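Local coordinates for cobalamin biosynthesis protein CobN (Mycobacterium tuberculosis, PDB 7C6O), which probably inserts cobalt into the corrin ring during cobalamin biosynthesis, as the large, catalytic subunit of the ATP-dependent cobaltochelatase, at residues A[269-274]-A[315-320]; A[976-981]-A[989-994]; A[1177-1182]-A[1218-1223]. One frame throughout, in Å; residues are numbered along the deposited sequence.

The three contacts follow one another along the chain and do not touch. Interaction 1 (269-274 with 315-320) is buried and joins two loops that connect elements of a seven-stranded mixed sheet. Interaction 2 (976-981 with 989-994) packs a helix against the end of the next short helix and the loop after it, beside a later sheet. Its centre is 44 Å from that of interaction 1, with nearest atoms about 26 Å apart. Interaction 3 (1177-1182 with 1218-1223) joins two helices near the C-terminus. Its centre lies 51 Å from that of interaction 1 and 54 Å from that of interaction 2. None includes the sodium ligands D125 and S127. A glycerol, probably from crystallisation, lies about 5 Å from the F317 side chain.

Interaction 1 of 3, residues A[269-274]-A[315-320]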
ATOM      1  N   ASP A 269      17.714  10.632   2.591  1.00 24.96           N
ATOM      2  CA  ASP A 269      18.738  10.839   3.609  1.00 24.52           C
ATOM      3  C   ASP A 269      18.331  11.930   4.588  1.00 23.39           C
ATOM      4  O   ASP A 269      18.690  11.869   5.769  1.00 23.67           O
ATOM      5  CB  ASP A 269      20.078  11.188   2.957  1.00 26.25           C
ATOM      6  CG  ASP A 269      20.781   9.976   2.375  1.00 28.75           C
ATOM      7  OD1 ASP A 269      20.408   8.836   2.732  1.00 27.66           O
ATOM      8  OD2 ASP A 269      21.716  10.167   1.570  1.00 28.26           O
ATOM      9  N   SER A 270      17.573  12.926   4.121  1.00 23.05           N
ATOM     10  CA  SER A 270      17.157  14.021   4.989  1.00 24.65           C
ATOM     11  C   SER A 270      16.155  13.578   6.048  1.00 23.59           C
ATOM     12  O   SER A 270      15.959  14.296   7.035  1.00 24.84           O
ATOM     13  CB  SER A 270      16.562  15.158   4.155  1.00 27.78           C
ATOM     14  OG  SER A 270      15.339  14.774   3.551  1.00 32.42           O
ATOM     15  N   TRP A 271      15.510  12.428   5.868  1.00 19.26           N
ATOM     16  CA  TRP A 271      14.633  11.867   6.893  1.00 18.89           C
ATOM     17  C   TRP A 271      15.511  11.019   7.805  1.00 22.29           C
ATOM     18  O   TRP A 271      15.897   9.902   7.453  1.00 21.66           O
ATOM     19  CB  TRP A 271      13.505  11.053   6.269  1.00 16.89           C
ATOM     20  CG  TRP A 271      12.373  10.796   7.217  1.00 15.77           C
ATOM     21  CD1 TRP A 271      12.232   9.728   8.055  1.00 17.08           C
ATOM     22  CD2 TRP A 271      11.227  11.628   7.428  1.00 14.31           C
ATOM     23  NE1 TRP A 271      11.065   9.843   8.776  1.00 17.09           N
ATOM     24  CE2 TRP A 271      10.431  11.001   8.409  1.00 16.74           C
ATOM     25  CE3 TRP A 271      10.797  12.843   6.885  1.00 15.04           C
ATOM     26  CZ2 TRP A 271       9.228  11.548   8.857  1.00 16.94           C
ATOM     27  CZ3 TRP A 271       9.602  13.384   7.332  1.00 14.19           C
ATOM     28  CH2 TRP A 271       8.833  12.738   8.307  1.00 18.79           C
ATOM     29  N   ASN A 272      15.833  11.555   8.980  1.00 21.37           N
ATOM     30  CA  ASN A 272      16.893  11.016   9.823  1.00 23.01           C
ATOM     31  C   ASN A 272      16.318  10.575  11.161  1.00 22.19           C
ATOM     32  O   ASN A 272      15.806  11.401  11.925  1.00 21.64           O
ATOM     33  CB  ASN A 272      17.995  12.060  10.026  1.00 26.10           C
ATOM     34  CG  ASN A 272      19.250  11.473  10.633  1.00 29.78           C
ATOM     35  OD1 ASN A 272      19.192  10.723  11.605  1.00 31.49           O
ATOM     36  ND2 ASN A 272      20.397  11.807  10.054  1.00 33.96           N
ATOM     37  N   VAL A 273      16.420   9.275  11.446  1.00 21.68           N
ATOM     38  CA  VAL A 273      16.005   8.724  12.731  1.00 20.77           C
ATOM     39  C   VAL A 273      17.174   7.971  13.353  1.00 18.75           C
ATOM     40  O   VAL A 273      16.975   7.055  14.159  1.00 19.19           O
ATOM     41  CB  VAL A 273      14.781   7.800  12.587  1.00 21.52           C
ATOM     42  CG1 VAL A 273      13.561   8.587  12.131  1.00 23.84           C
ATOM     43  CG2 VAL A 273      15.081   6.654  11.621  1.00 20.34           C
ATOM     44  N   GLU A 274      18.401   8.356  12.983  1.00 19.56           N
ATOM     45  CA  GLU A 274      19.581   7.629  13.449  1.00 21.83           C
ATOM     46  C   GLU A 274      19.652   7.591  14.971  1.00 21.26           C
ATOM     47  O   GLU A 274      20.060   6.578  15.551  1.00 22.65           O
ATOM     48  CB  GLU A 274      20.852   8.253  12.871  1.00 22.84           C
ATOM     49  CG  GLU A 274      21.031   8.027  11.382  1.00 25.01           C
ATOM     50  N   PRO A 315       4.444   8.348  10.287  1.00 12.93           N
ATOM     51  CA  PRO A 315       5.233   7.508  11.208  1.00 14.63           C
ATOM     52  C   PRO A 315       5.861   6.283  10.552  1.00 16.50           C
ATOM     53  O   PRO A 315       6.878   5.790  11.055  1.00 14.72           O
ATOM     54  CB  PRO A 315       4.209   7.110  12.279  1.00 14.80           C
ATOM     55  CG  PRO A 315       3.294   8.269  12.332  1.00 14.90           C
ATOM     56  CD  PRO A 315       3.150   8.723  10.895  1.00 15.42           C
ATOM     57  N   GLU A 316       5.295   5.781   9.449  1.00 13.53           N
ATOM     58  CA  GLU A 316       5.942   4.695   8.714  1.00 13.72           C
ATOM     59  C   GLU A 316       7.294   5.114   8.151  1.00 13.53           C
ATOM     60  O   GLU A 316       8.172   4.263   7.955  1.00 13.47           O
ATOM     61  CB  GLU A 316       5.034   4.203   7.582  1.00 14.02           C
ATOM     62  CG  GLU A 316       3.849   3.375   8.053  1.00 15.09           C
ATOM     63  CD  GLU A 316       2.892   3.024   6.926  1.00 14.83           C
ATOM     64  OE1 GLU A 316       2.989   3.633   5.836  1.00 15.77           O
ATOM     65  OE2 GLU A 316       2.036   2.141   7.137  1.00 14.73           O
ATOM     66  N   PHE A 317       7.480   6.410   7.870  1.00 11.79           N
ATOM     67  CA  PHE A 317       8.776   6.883   7.391  1.00 14.75           C
ATOM     68  C   PHE A 317       9.872   6.638   8.420  1.00 14.23           C
ATOM     69  O   PHE A 317      11.048   6.515   8.057  1.00 16.03           O
ATOM     70  CB  PHE A 317       8.715   8.377   7.055  1.00 15.63           C
ATOM     71  CG  PHE A 317       8.059   8.699   5.735  1.00 17.50           C
ATOM     72  CD1 PHE A 317       6.756   8.308   5.466  1.00 17.36           C
ATOM     73  CD2 PHE A 317       8.738   9.443   4.782  1.00 18.36           C
ATOM     74  CE1 PHE A 317       6.156   8.628   4.260  1.00 15.31           C
ATOM     75  CE2 PHE A 317       8.146   9.768   3.575  1.00 18.18           C
ATOM     76  CZ  PHE A 317       6.852   9.358   3.312  1.00 17.44           C
ATOM     77  N   ASP A 318       9.509   6.580   9.706  1.00 12.72           N
ATOM     78  CA  ASP A 318      10.453   6.300  10.783  1.00 14.49           C
ATOM     79  C   ASP A 318      10.763   4.817  10.948  1.00 16.52           C
ATOM     80  O   ASP A 318      11.662   4.477  11.727  1.00 17.30           O
ATOM     81  CB  ASP A 318       9.914   6.809  12.122  1.00 14.58           C
ATOM     82  CG  ASP A 318      10.025   8.311  12.281  1.00 17.19           C
ATOM     83  OD1 ASP A 318      10.285   9.020  11.287  1.00 15.70           O
ATOM     84  OD2 ASP A 318       9.847   8.776  13.426  1.00 19.87           O
ATOM     85  N   GLY A 319      10.039   3.932  10.268  1.00 17.01           N
ATOM     86  CA  GLY A 319      10.172   2.512  10.537  1.00 15.13           C
ATOM     87  C   GLY A 319       9.396   2.023  11.739  1.00 14.98           C
ATOM     88  O   GLY A 319       9.713   0.961  12.283  1.00 17.17           O
ATOM     89  N   ARG A 320       8.387   2.767  12.175  1.00 13.82           N
ATOM     90  CA  ARG A 320       7.582   2.357  13.315  1.00 14.27           C
ATOM     91  C   ARG A 320       6.606   1.252  12.920  1.00 15.45           C
ATOM     92  O   ARG A 320       6.143   1.181  11.778  1.00 16.43           O
ATOM     93  CB  ARG A 320       6.813   3.550  13.882  1.00 14.33           C
ATOM     94  CG  ARG A 320       7.700   4.624  14.484  1.00 15.13           C
ATOM     95  CD  ARG A 320       6.880   5.822  14.934  1.00 17.47           C
ATOM     96  NE  ARG A 320       7.724   6.898  15.446  1.00 18.63           N
ATOM     97  CZ  ARG A 320       7.269   8.075  15.865  1.00 18.10           C
ATOM     98  NH1 ARG A 320       5.969   8.337  15.840  1.00 16.90           N
ATOM     99  NH2 ARG A 320       8.116   8.994  16.310  1.00 18.28           N
TER
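W271 meets F317 with the face of its indole and D318 with its ring nitrogen. W271 NE1 donates to D318 OD1 at 2.8 Å, with an N-H...O angle of 142°. The oxygen is approached nearly along its C-O axis but lies a little out of the indole plane. F317 CB sits over the indole face near its rim, 3.4 Å from W271 CE2. Beyond it the F317 ring turns an edge toward that face. The centroid of the six-membered ring of W271 and that of the F317 ring are 5.3 Å apart, with planes at 58°, a tilted edge-to-face pair. The W271 torsion (CG anti to the backbone N, chi1 -163°) carries the indole across to this site. The V273 CG1 methyl lies against the D318 carboxylate, 3.4 Å from D318 OD1, in a van der Waals contact beside the oxygen that accepts from W271.

Residues 315-320 close a beta-alpha-beta crossover. Strand 283-289 runs through helix 305-313 to the adjacent parallel strand 321-331. The chain turns helically at 315-318, where D318 N bonds to P315 O at 3.1 Å. G319 follows with a positive phi.

Further groups fix the D318 carboxylate. A254 N donates to OD2, and G255 N makes a weak bond to OD1. R320 NH2 is 3.4 Å from D318 OD2, but no N-H points at that oxygen, so only charge attraction acts. The positive charge would probably favour the ionised carboxylate. R320 is itself held by Q285 and by the carbonyls of V251 and L252. P259 packs on both W271 and F317, and Y843 stacks on the F317 ring. On the other segment, N272 OD1 accepts from E274 N at 2.9 Å. This Asx turn leads through V273, the N-cap residue, into helix 274-277.

Interaction 2 of 3, residues A[976-981]-A[989-994]; sequences AHAQAD and RRATTR
The carbonyl oxygen of A991 is gripped by two polar groups and touched by A978, whose CB lies 3.4 Å from it. R994 NH1 donates to A991 O at 3.2 Å, from above the carbonyl plane. A water donates to the same oxygen at 2.8 Å. This water also donates to D981 OD2 at 2.7 Å and accepts from R994 NH2 at 2.8 Å, so it bridges the two segments. R994 NH1 has a second acceptor, T993 O, at 3.0 Å and in the guanidinium plane. The R994 chain bends at chi2 (-64°), which folds the guanidinium back to these carbonyls.

Small side chains let the backbones close up. A991 CB packs against D981 CB at 4.1 Å, and the CA atoms of A978 and A991 are only 4.8 Å apart. D981 OD1 forms salt bridges with R1053 and R1049. D935 pairs with both R994 NE and H977 ND1, tying the two segments to the sheet. Helices 973-985 and 988-991 lie in the beta-alpha-beta crossover from strand 935-940 to the adjacent parallel strand 995-997.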
ATOM      1  N   ALA A 976     -23.394  17.791 -18.592  1.00 21.81           N
ATOM      2  CA  ALA A 976     -24.444  17.286 -19.471  1.00 24.46           C
ATOM      3  C   ALA A 976     -25.035  15.988 -18.934  1.00 26.35           C
ATOM      4  O   ALA A 976     -26.259  15.811 -18.911  1.00 25.08           O
ATOM      5  CB  ALA A 976     -23.894  17.086 -20.883  1.00 24.53           C
ATOM      6  N   HIS A 977     -24.176  15.066 -18.495  1.00 24.02           N
ATOM      7  CA  HIS A 977     -24.664  13.804 -17.950  1.00 23.43           C
ATOM      8  C   HIS A 977     -25.357  14.014 -16.610  1.00 23.28           C
ATOM      9  O   HIS A 977     -26.396  13.397 -16.341  1.00 23.38           O
ATOM     10  CB  HIS A 977     -23.510  12.814 -17.804  1.00 23.46           C
ATOM     11  CG  HIS A 977     -22.851  12.462 -19.101  1.00 21.53           C
ATOM     12  ND1 HIS A 977     -21.561  11.981 -19.173  1.00 20.73           N
ATOM     13  CD2 HIS A 977     -23.303  12.519 -20.376  1.00 21.00           C
ATOM     14  CE1 HIS A 977     -21.247  11.759 -20.437  1.00 22.05           C
ATOM     15  NE2 HIS A 977     -22.286  12.078 -21.187  1.00 21.58           N
ATOM     16  N   ALA A 978     -24.799  14.878 -15.760  1.00 22.70           N
ATOM     17  CA  ALA A 978     -25.409  15.137 -14.460  1.00 25.40           C
ATOM     18  C   ALA A 978     -26.786  15.774 -14.608  1.00 26.63           C
ATOM     19  O   ALA A 978     -27.713  15.444 -13.858  1.00 27.51           O
ATOM     20  CB  ALA A 978     -24.494  16.023 -13.615  1.00 26.91           C
ATOM     21  N   GLN A 979     -26.941  16.691 -15.568  1.00 26.76           N
ATOM     22  CA  GLN A 979     -28.245  17.315 -15.778  1.00 28.52           C
ATOM     23  C   GLN A 979     -29.260  16.306 -16.301  1.00 30.05           C
ATOM     24  O   GLN A 979     -30.442  16.366 -15.946  1.00 30.91           O
ATOM     25  CB  GLN A 979     -28.129  18.499 -16.739  1.00 29.05           C
ATOM     26  CG  GLN A 979     -27.261  19.649 -16.240  1.00 34.40           C
ATOM     27  CD  GLN A 979     -27.582  20.058 -14.817  0.47 38.84           C
ATOM     28  OE1 GLN A 979     -26.897  19.658 -13.875  0.78 44.29           O
ATOM     29  NE2 GLN A 979     -28.622  20.864 -14.653  0.63 37.80           N
ATOM     30  N   ALA A 980     -28.821  15.373 -17.150  1.00 28.47           N
ATOM     31  CA  ALA A 980     -29.728  14.336 -17.631  1.00 28.07           C
ATOM     32  C   ALA A 980     -30.189  13.439 -16.489  1.00 30.01           C
ATOM     33  O   ALA A 980     -31.368  13.073 -16.413  1.00 35.16           O
ATOM     34  CB  ALA A 980     -29.052  13.510 -18.726  1.00 28.25           C
ATOM     35  N   ASP A 981     -29.274  13.077 -15.587  1.00 28.39           N
ATOM     36  CA  ASP A 981     -29.651  12.258 -14.439  1.00 27.75           C
ATOM     37  C   ASP A 981     -30.496  13.050 -13.452  1.00 28.11           C
ATOM     38  O   ASP A 981     -31.444  12.511 -12.866  1.00 28.75           O
ATOM     39  CB  ASP A 981     -28.401  11.708 -13.752  1.00 29.12           C
ATOM     40  CG  ASP A 981     -27.690  10.664 -14.588  1.00 29.59           C
ATOM     41  OD1 ASP A 981     -28.235  10.267 -15.638  1.00 31.85           O
ATOM     42  OD2 ASP A 981     -26.584  10.243 -14.193  1.00 32.19           O
ATOM     43  N   ARG A 989     -26.946  14.846  -5.429  1.00 27.09           N
ATOM     44  CA  ARG A 989     -25.813  14.034  -4.992  1.00 26.14           C
ATOM     45  C   ARG A 989     -25.673  12.778  -5.842  1.00 23.87           C
ATOM     46  O   ARG A 989     -24.556  12.382  -6.201  1.00 24.05           O
ATOM     47  CB  ARG A 989     -25.963  13.676  -3.512  1.00 23.47           C
ATOM     48  CG  ARG A 989     -24.984  12.615  -2.998  1.00 21.50           C
ATOM     49  CD  ARG A 989     -23.553  13.143  -2.838  1.00 18.39           C
ATOM     50  NE  ARG A 989     -22.825  13.180  -4.105  1.00 18.80           N
ATOM     51  CZ  ARG A 989     -21.512  13.363  -4.209  1.00 19.38           C
ATOM     52  NH1 ARG A 989     -20.770  13.520  -3.120  1.00 19.07           N
ATOM     53  NH2 ARG A 989     -20.937  13.385  -5.405  1.00 18.50           N
ATOM     54  N   ARG A 990     -26.794  12.138  -6.183  1.00 21.66           N
ATOM     55  CA  ARG A 990     -26.729  10.974  -7.062  1.00 22.89           C
ATOM     56  C   ARG A 990     -26.237  11.361  -8.451  1.00 23.38           C
ATOM     57  O   ARG A 990     -25.470  10.618  -9.076  1.00 21.62           O
ATOM     58  CB  ARG A 990     -28.097  10.299  -7.152  1.00 22.24           C
ATOM     59  CG  ARG A 990     -28.561   9.626  -5.870  1.00 24.96           C
ATOM     60  CD  ARG A 990     -29.810   8.798  -6.136  1.00 27.11           C
ATOM     61  NE  ARG A 990     -29.599   7.884  -7.256  1.00 31.78           N
ATOM     62  CZ  ARG A 990     -30.564   7.199  -7.859  1.00 36.21           C
ATOM     63  NH1 ARG A 990     -31.820   7.320  -7.453  1.00 38.80           N
ATOM     64  NH2 ARG A 990     -30.271   6.397  -8.872  1.00 38.62           N
ATOM     65  N   ALA A 991     -26.658  12.529  -8.944  1.00 23.78           N
ATOM     66  CA  ALA A 991     -26.308  12.948 -10.296  1.00 23.70           C
ATOM     67  C   ALA A 991     -24.825  13.252 -10.458  1.00 21.63           C
ATOM     68  O   ALA A 991     -24.327  13.240 -11.588  1.00 25.84           O
ATOM     69  CB  ALA A 991     -27.135  14.171 -10.695  1.00 23.87           C
ATOM     70  N   THR A 992     -24.108  13.527  -9.370  1.00 21.62           N
ATOM     71  CA  THR A 992     -22.676  13.794  -9.432  1.00 21.32           C
ATOM     72  C   THR A 992     -21.842  12.640  -8.887  1.00 17.97           C
ATOM     73  O   THR A 992     -20.640  12.812  -8.655  1.00 16.34           O
ATOM     74  CB  THR A 992     -22.337  15.077  -8.675  1.00 21.56           C
ATOM     75  OG1 THR A 992     -22.733  14.946  -7.304  1.00 20.63           O
ATOM     76  CG2 THR A 992     -23.050  16.270  -9.305  1.00 24.97           C
ATOM     77  N   THR A 993     -22.448  11.476  -8.671  1.00 18.72           N
ATOM     78  CA  THR A 993     -21.720  10.324  -8.158  1.00 17.07           C
ATOM     79  C   THR A 993     -20.892   9.712  -9.280  1.00 13.92           C
ATOM     80  O   THR A 993     -21.430   9.364 -10.336  1.00 16.37           O
ATOM     81  CB  THR A 993     -22.689   9.301  -7.569  1.00 19.58           C
ATOM     82  OG1 THR A 993     -23.345   9.871  -6.429  1.00 18.84           O
ATOM     83  CG2 THR A 993     -21.947   8.047  -7.139  1.00 19.95           C
ATOM     84  N   ARG A 994     -19.582   9.596  -9.053  1.00 14.54           N
ATOM     85  CA  ARG A 994     -18.663   9.039 -10.047  1.00 16.88           C
ATOM     86  C   ARG A 994     -17.668   8.032  -9.490  1.00 19.08           C
ATOM     87  O   ARG A 994     -17.080   7.284 -10.282  1.00 18.43           O
ATOM     88  CB  ARG A 994     -17.878  10.162 -10.741  1.00 15.09           C
ATOM     89  CG  ARG A 994     -18.711  11.080 -11.618  1.00 15.78           C
ATOM     90  CD  ARG A 994     -19.306  10.333 -12.799  1.00 16.75           C
ATOM     91  NE  ARG A 994     -19.979  11.236 -13.730  1.00 16.81           N
ATOM     92  CZ  ARG A 994     -21.234  11.653 -13.593  1.00 20.24           C
ATOM     93  NH1 ARG A 994     -21.960  11.252 -12.557  1.00 16.55           N
ATOM     94  NH2 ARG A 994     -21.763  12.475 -14.491  1.00 20.56           N
TER
HETATM   95  O   HOH W   1     -24.504  11.912 -14.005  1.00 26.71           O

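Interaction 3 of 3, residues A[1177-1182]-A[1218-1223]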
ATOM      1  N   GLN A1177       9.695 -30.723 -23.820  1.00 19.60           N
ATOM      2  CA  GLN A1177      10.601 -30.174 -22.816  1.00 21.24           C
ATOM      3  C   GLN A1177       9.835 -29.491 -21.690  1.00 20.09           C
ATOM      4  O   GLN A1177      10.151 -29.686 -20.510  1.00 18.69           O
ATOM      5  CB  GLN A1177      11.582 -29.198 -23.465  1.00 23.58           C
ATOM      6  CG  GLN A1177      12.599 -28.618 -22.490  1.00 31.31           C
ATOM      7  CD  GLN A1177      13.578 -27.669 -23.154  1.00 37.42           C
ATOM      8  OE1 GLN A1177      13.441 -27.342 -24.333  1.00 40.53           O
ATOM      9  NE2 GLN A1177      14.576 -27.223 -22.398  1.00 36.25           N
ATOM     10  N   ASN A1178       8.823 -28.689 -22.027  1.00 16.90           N
ATOM     11  CA  ASN A1178       8.090 -27.988 -20.979  1.00 14.78           C
ATOM     12  C   ASN A1178       7.185 -28.937 -20.205  1.00 17.07           C
ATOM     13  O   ASN A1178       7.023 -28.790 -18.989  1.00 16.89           O
ATOM     14  CB  ASN A1178       7.281 -26.837 -21.572  1.00 14.00           C
ATOM     15  CG  ASN A1178       7.105 -25.699 -20.590  1.00 17.48           C
ATOM     16  OD1 ASN A1178       8.074 -25.037 -20.221  1.00 19.29           O
ATOM     17  ND2 ASN A1178       5.870 -25.474 -20.150  1.00 15.99           N
ATOM     18  N   ARG A1179       6.589 -29.919 -20.890  1.00 18.35           N
ATOM     19  CA  ARG A1179       5.758 -30.901 -20.200  1.00 19.59           C
ATOM     20  C   ARG A1179       6.568 -31.694 -19.180  1.00 21.61           C
ATOM     21  O   ARG A1179       6.107 -31.931 -18.058  1.00 21.39           O
ATOM     22  CB  ARG A1179       5.111 -31.849 -21.207  1.00 21.34           C
ATOM     23  CG  ARG A1179       4.471 -33.062 -20.560  1.00 28.18           C
ATOM     24  CD  ARG A1179       2.976 -33.077 -20.778  1.00 35.28           C
ATOM     25  NE  ARG A1179       2.616 -33.732 -22.030  1.00 39.04           N
ATOM     26  CZ  ARG A1179       2.052 -34.932 -22.106  1.00 40.23           C
ATOM     27  NH1 ARG A1179       1.776 -35.607 -20.998  1.00 40.86           N
ATOM     28  NH2 ARG A1179       1.755 -35.454 -23.287  1.00 40.57           N
ATOM     29  N   THR A1180       7.773 -32.125 -19.560  1.00 20.96           N
ATOM     30  CA  THR A1180       8.639 -32.833 -18.624  1.00 22.65           C
ATOM     31  C   THR A1180       8.962 -31.970 -17.413  1.00 23.09           C
ATOM     32  O   THR A1180       8.934 -32.448 -16.272  1.00 21.09           O
ATOM     33  CB  THR A1180       9.925 -33.268 -19.327  1.00 25.02           C
ATOM     34  OG1 THR A1180       9.617 -34.244 -20.328  1.00 25.10           O
ATOM     35  CG2 THR A1180      10.915 -33.857 -18.328  1.00 25.06           C
ATOM     36  N   PHE A1181       9.274 -30.693 -17.645  1.00 19.67           N
ATOM     37  CA  PHE A1181       9.548 -29.779 -16.540  1.00 15.61           C
ATOM     38  C   PHE A1181       8.324 -29.610 -15.648  1.00 17.61           C
ATOM     39  O   PHE A1181       8.427 -29.676 -14.416  1.00 20.33           O
ATOM     40  CB  PHE A1181      10.011 -28.429 -17.091  1.00 17.50           C
ATOM     41  CG  PHE A1181       9.910 -27.305 -16.101  1.00 18.50           C
ATOM     42  CD1 PHE A1181      10.813 -27.202 -15.055  1.00 19.51           C
ATOM     43  CD2 PHE A1181       8.913 -26.350 -16.217  1.00 21.95           C
ATOM     44  CE1 PHE A1181      10.721 -26.170 -14.140  1.00 18.24           C
ATOM     45  CE2 PHE A1181       8.819 -25.313 -15.306  1.00 18.32           C
ATOM     46  CZ  PHE A1181       9.725 -25.224 -14.266  1.00 16.78           C
ATOM     47  N   MET A1182       7.154 -29.388 -16.254  1.00 16.55           N
ATOM     48  CA  MET A1182       5.927 -29.240 -15.476  1.00 17.33           C
ATOM     49  C   MET A1182       5.631 -30.494 -14.664  1.00 20.31           C
ATOM     50  O   MET A1182       5.241 -30.408 -13.495  1.00 20.00           O
ATOM     51  CB  MET A1182       4.746 -28.926 -16.397  1.00 19.67           C
ATOM     52  CG  MET A1182       4.830 -27.601 -17.142  1.00 24.08           C
ATOM     53  SD  MET A1182       4.659 -26.145 -16.093  1.00 23.49           S
ATOM     54  CE  MET A1182       3.146 -26.522 -15.209  1.00 22.08           C
ATOM     55  N   ARG A1218      -6.774 -33.600 -23.082  1.00 22.25           N
ATOM     56  CA  ARG A1218      -7.440 -34.569 -22.216  1.00 26.33           C
ATOM     57  C   ARG A1218      -6.482 -35.672 -21.783  1.00 26.48           C
ATOM     58  O   ARG A1218      -6.561 -36.164 -20.651  1.00 27.37           O
ATOM     59  CB  ARG A1218      -8.658 -35.160 -22.927  1.00 28.37           C
ATOM     60  CG  ARG A1218      -9.709 -34.133 -23.310  1.00 27.96           C
ATOM     61  CD  ARG A1218     -10.932 -34.792 -23.932  1.00 31.59           C
ATOM     62  NE  ARG A1218     -11.856 -33.806 -24.492  1.00 35.50           N
ATOM     63  CZ  ARG A1218     -11.999 -33.566 -25.792  1.00 33.65           C
ATOM     64  NH1 ARG A1218     -11.288 -34.250 -26.678  1.00 29.90           N
ATOM     65  NH2 ARG A1218     -12.862 -32.648 -26.207  1.00 34.31           N
ATOM     66  N   GLN A1219      -5.571 -36.077 -22.671  1.00 26.94           N
ATOM     67  CA  GLN A1219      -4.574 -37.077 -22.300  1.00 28.80           C
ATOM     68  C   GLN A1219      -3.653 -36.556 -21.205  1.00 28.22           C
ATOM     69  O   GLN A1219      -3.303 -37.294 -20.276  1.00 28.73           O
ATOM     70  CB  GLN A1219      -3.765 -37.495 -23.529  1.00 32.56           C
ATOM     71  CG  GLN A1219      -2.568 -38.383 -23.219  1.00 36.72           C
ATOM     72  CD  GLN A1219      -2.960 -39.796 -22.826  0.49 41.28           C
ATOM     73  OE1 GLN A1219      -4.128 -40.178 -22.915  0.67 41.89           O
ATOM     74  NE2 GLN A1219      -1.981 -40.582 -22.394  0.65 44.00           N
ATOM     75  N   VAL A1220      -3.248 -35.286 -21.298  1.00 23.58           N
ATOM     76  CA  VAL A1220      -2.412 -34.692 -20.256  1.00 23.97           C
ATOM     77  C   VAL A1220      -3.140 -34.713 -18.919  1.00 25.11           C
ATOM     78  O   VAL A1220      -2.552 -35.043 -17.881  1.00 27.82           O
ATOM     79  CB  VAL A1220      -1.989 -33.265 -20.656  1.00 24.91           C
ATOM     80  CG1 VAL A1220      -1.258 -32.584 -19.510  1.00 26.40           C
ATOM     81  CG2 VAL A1220      -1.108 -33.298 -21.901  1.00 22.89           C
ATOM     82  N   LEU A1221      -4.431 -34.367 -18.922  1.00 26.19           N
ATOM     83  CA  LEU A1221      -5.240 -34.473 -17.711  1.00 31.60           C
ATOM     84  C   LEU A1221      -5.167 -35.877 -17.123  1.00 33.66           C
ATOM     85  O   LEU A1221      -4.979 -36.049 -15.914  1.00 37.11           O
ATOM     86  CB  LEU A1221      -6.696 -34.111 -18.008  1.00 32.12           C
ATOM     87  CG  LEU A1221      -7.135 -32.651 -18.063  1.00 33.83           C
ATOM     88  CD1 LEU A1221      -8.654 -32.578 -18.059  1.00 34.05           C
ATOM     89  CD2 LEU A1221      -6.555 -31.862 -16.900  1.00 32.82           C
ATOM     90  N   LEU A1222      -5.306 -36.894 -17.976  1.00 33.95           N
ATOM     91  CA  LEU A1222      -5.367 -38.272 -17.497  1.00 36.01           C
ATOM     92  C   LEU A1222      -4.023 -38.736 -16.947  1.00 38.25           C
ATOM     93  O   LEU A1222      -3.966 -39.362 -15.883  1.00 39.80           O
ATOM     94  CB  LEU A1222      -5.834 -39.189 -18.628  1.00 37.19           C
ATOM     95  CG  LEU A1222      -6.375 -40.558 -18.218  1.00 42.93           C
ATOM     96  CD1 LEU A1222      -7.607 -40.398 -17.340  1.00 44.46           C
ATOM     97  CD2 LEU A1222      -6.692 -41.399 -19.444  1.00 44.16           C
ATOM     98  N   GLU A1223      -2.928 -38.442 -17.656  1.00 39.02           N
ATOM     99  CA  GLU A1223      -1.615 -38.864 -17.183  1.00 39.98           C
ATOM    100  C   GLU A1223      -1.200 -38.118 -15.924  1.00 40.39           C
ATOM    101  O   GLU A1223      -0.509 -38.683 -15.071  1.00 39.84           O
ATOM    102  CB  GLU A1223      -0.565 -38.663 -18.274  1.00 42.24           C
ATOM    103  CG  GLU A1223      -0.769 -39.525 -19.503  1.00 46.32           C
ATOM    104  CD  GLU A1223       0.335 -39.344 -20.526  1.00 49.79           C
ATOM    105  OE1 GLU A1223       1.388 -38.775 -20.169  1.00 51.62           O
ATOM    106  OE2 GLU A1223       0.147 -39.765 -21.686  1.00 51.10           O
TER
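R1179 reaches from helix 1176-1185 to V1220 and E1223 on helix 1211-1226, within the all-helical C-terminal part of the chain. The nearest CA atoms, those of R1179 and V1220, are 9.0 Å apart, and the long arginine side chain makes most of the contact.

Its CB points toward the other helix. CG stands anti to the backbone N (chi1 168°), which continues that direction. CG and CD act as a spacer, and the chain bends at chi2 and chi3. From NE onward the atoms meet V1220. R1179 NE is 3.8 Å from V1220 CG2, and R1179 CZ is 3.6 Å from the same methyl. NH1 and NH2 flank it too. That methyl lies over the centre of one guanidinium face. The two side chains approach from opposite directions, and the guanidinium lies flat over the CG2 methyl. V1220 also packs on V1173 and L1174 of helix 1162-1174.

At the tip, R1179 NH1 donates to E1223 OE1 at 3.3 Å, in a salt bridge with an N-H...O angle of 144°. The bond is long, and the acceptor sits at the guanidinium edge. E1223 is one turn after V1220, so both lie on the same side of their helix. The E1223 chain is extended beyond CG, which carries its carboxylate out to NH1. The two charged planes are turned 44° apart, and NH1 reaches OE1 from above the carboxylate plane.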